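Local atomic coordinates of FrnE protein (Deinococcus radiodurans, PDB entry 5CP1), a protein that probably acts as a thiol-disulfide oxidoreductase of the DsbA-like FrnE family, making or rearranging disulfide bonds in other proteins. Residues A[10-15]-A[217-222]. The protein carries 1 engineered substitution. Sequence-based numbering, arbitrary orientation.
Sequences EKIRVD and QVWAEQ
I12 plants its CG2 methyl against the benzo ring of W219, 3.6 Å from CE3, the two side chains crossing at about a right angle. The methyl approaches the ring obliquely, and CD1 of I12 lies 4.0 Å from the same CE3, so both methyls of I12 gather at one ring carbon. With CG anti to the backbone N (chi1 -177°), the indole of W219 reaches from the helix toward the start of the strand, where CH2 comes within 3.7 Å of the carbonyl oxygen of E10. V218, one residue earlier, adds its CG1 at 4.2 Å from I12 CG2. In this thioredoxin-like domain the contact lays the C-terminal end of helix 208-222 over the beginning of strand 12-18, an inner strand of the central sheet; the N-to-C directions of segments 217-222 and 12-15 differ by 144°. L215 of the same helix and V45 of the adjacent strand also touch I12. Shortening W219 to an alanine is likely to leave one flank of I12 uncovered and H223 without its stacking partner. The exposed Q222 passes obliquely across I12, its OE1 3.4 Å from I12 CG2; a water held by the backbone N of R13 (2.9 Å) makes a weak bond to that oxygen.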
loop_
_atom_site.group_PDB
_atom_site.type_symbol
_atom_site.label_atom_id
_atom_site.label_comp_id
_atom_site.label_asym_id
_atom_site.label_seq_id
_atom_site.Cartn_x
_atom_site.Cartn_y
_atom_site.Cartn_z
ATOM N N GLU A 10 -5.816 3.059 20.258
ATOM C CA GLU A 10 -4.706 3.409 19.372
ATOM C C GLU A 10 -4.132 4.802 19.642
ATOM O O GLU A 10 -3.092 5.168 19.096
ATOM C CB GLU A 10 -5.157 3.337 17.909
ATOM C CG GLU A 10 -5.685 1.987 17.463
ATOM C CD GLU A 10 -6.602 2.097 16.257
ATOM O OE1 GLU A 10 -7.534 2.929 16.292
ATOM O OE2 GLU A 10 -6.390 1.357 15.273
ATOM N N LYS A 11 -4.811 5.577 20.482
ATOM C CA LYS A 11 -4.527 7.004 20.591
ATOM C C LYS A 11 -3.917 7.414 21.930
ATOM O O LYS A 11 -3.963 6.662 22.901
ATOM C CB LYS A 11 -5.814 7.796 20.350
ATOM C CG LYS A 11 -6.340 7.693 18.926
ATOM C CD LYS A 11 -7.495 8.658 18.683
ATOM C CE LYS A 11 -7.963 8.607 17.233
ATOM N NZ LYS A 11 -9.034 9.601 16.952
ATOM N N ILE A 12 -3.340 8.613 21.973
ATOM C CA ILE A 12 -2.900 9.177 23.241
ATOM C C ILE A 12 -3.776 10.360 23.618
ATOM O O ILE A 12 -4.246 11.119 22.766
ATOM C CB ILE A 12 -1.421 9.609 23.217
ATOM C CG1 ILE A 12 -1.186 10.717 22.194
ATOM C CG2 ILE A 12 -0.523 8.397 22.925
ATOM C CD1 ILE A 12 0.213 11.282 22.233
ATOM N N ARG A 13 -4.002 10.506 24.916
ATOM C CA ARG A 13 -4.916 11.518 25.405
ATOM C C ARG A 13 -4.177 12.669 26.081
ATOM O O ARG A 13 -3.233 12.453 26.845
ATOM C CB ARG A 13 -5.909 10.870 26.370
ATOM C CG ARG A 13 -6.704 11.848 27.197
ATOM C CD ARG A 13 -7.921 11.171 27.802
ATOM N NE ARG A 13 -8.592 12.049 28.750
ATOM C CZ ARG A 13 -9.848 11.902 29.153
ATOM N NH1 ARG A 13 -10.588 10.899 28.687
ATOM N NH2 ARG A 13 -10.363 12.761 30.024
ATOM N N VAL A 14 -4.601 13.892 25.774
ATOM C CA VAL A 14 -4.102 15.074 26.462
ATOM C C VAL A 14 -5.263 15.788 27.138
ATOM O O VAL A 14 -6.222 16.171 26.473
ATOM C CB VAL A 14 -3.407 16.063 25.509
ATOM C CG1 VAL A 14 -2.923 17.274 26.293
ATOM C CG2 VAL A 14 -2.245 15.376 24.782
ATOM N N ASP A 15 -5.176 15.937 28.456
ATOM C CA ASP A 15 -6.165 16.692 29.219
ATOM C C ASP A 15 -5.592 18.057 29.538
ATOM O O ASP A 15 -4.437 18.159 29.951
ATOM C CB ASP A 15 -6.543 15.969 30.516
ATOM C CG ASP A 15 -7.315 14.692 30.265
ATOM O OD1 ASP A 15 -6.675 13.630 30.091
ATOM O OD2 ASP A 15 -8.565 14.758 30.230
ATOM N N GLN A 217 7.525 11.670 23.555
ATOM C CA GLN A 217 7.936 10.738 24.604
ATOM C C GLN A 217 6.792 9.816 24.999
ATOM O O GLN A 217 6.972 8.605 25.106
ATOM C CB GLN A 217 8.442 11.491 25.837
ATOM C CG GLN A 217 8.705 10.589 27.041
ATOM C CD GLN A 217 9.267 11.345 28.235
ATOM O OE1 GLN A 217 9.712 12.489 28.109
ATOM N NE2 GLN A 217 9.251 10.704 29.402
ATOM N N VAL A 218 5.614 10.393 25.213
ATOM C CA VAL A 218 4.448 9.604 25.593
ATOM C C VAL A 218 4.074 8.648 24.465
ATOM O O VAL A 218 3.718 7.491 24.704
ATOM C CB VAL A 218 3.244 10.503 25.955
ATOM C CG1 VAL A 218 1.965 9.689 26.046
ATOM C CG2 VAL A 218 3.504 11.231 27.257
ATOM N N TRP A 219 4.172 9.123 23.230
ATOM C CA TRP A 219 3.856 8.271 22.097
ATOM C C TRP A 219 4.800 7.070 22.027
ATOM O O TRP A 219 4.367 5.925 21.816
ATOM C CB TRP A 219 3.928 9.042 20.785
ATOM C CG TRP A 219 3.539 8.169 19.656
ATOM C CD1 TRP A 219 4.371 7.438 18.846
ATOM C CD2 TRP A 219 2.208 7.874 19.235
ATOM N NE1 TRP A 219 3.631 6.724 17.935
ATOM C CE2 TRP A 219 2.301 6.978 18.149
ATOM C CE3 TRP A 219 0.944 8.289 19.663
ATOM C CZ2 TRP A 219 1.178 6.493 17.488
ATOM C CZ3 TRP A 219 -0.167 7.809 19.006
ATOM C CH2 TRP A 219 -0.045 6.920 17.930
ATOM N N ALA A 220 6.092 7.337 22.192
ATOM C CA ALA A 220 7.113 6.288 22.094
ATOM C C ALA A 220 6.956 5.261 23.207
ATOM O O ALA A 220 7.252 4.076 23.020
ATOM C CB ALA A 220 8.506 6.899 22.129
ATOM N N GLU A 221 6.493 5.715 24.368
ATOM C CA GLU A 221 6.289 4.824 25.508
ATOM C C GLU A 221 5.101 3.899 25.285
ATOM O O GLU A 221 5.190 2.688 25.504
ATOM C CB GLU A 221 6.091 5.628 26.792
ATOM C CG GLU A 221 7.351 6.311 27.265
ATOM C CD GLU A 221 7.185 6.974 28.614
ATOM O OE1 GLU A 221 6.170 6.700 29.291
ATOM O OE2 GLU A 221 8.072 7.771 28.995
ATOM N N GLN A 222 3.987 4.470 24.843
ATOM C CA GLN A 222 2.763 3.697 24.706
ATOM C C GLN A 222 2.753 2.887 23.418
ATOM O O GLN A 222 2.023 1.901 23.304
ATOM C CB GLN A 222 1.548 4.623 24.778
ATOM C CG GLN A 222 1.513 5.435 26.074
ATOM C CD GLN A 222 0.208 6.186 26.288
ATOM O OE1 GLN A 222 -0.687 6.168 25.438
ATOM N NE2 GLN A 222 0.094 6.851 27.436
HETATM O O HOH W 1 -3.150 8.163 26.384
#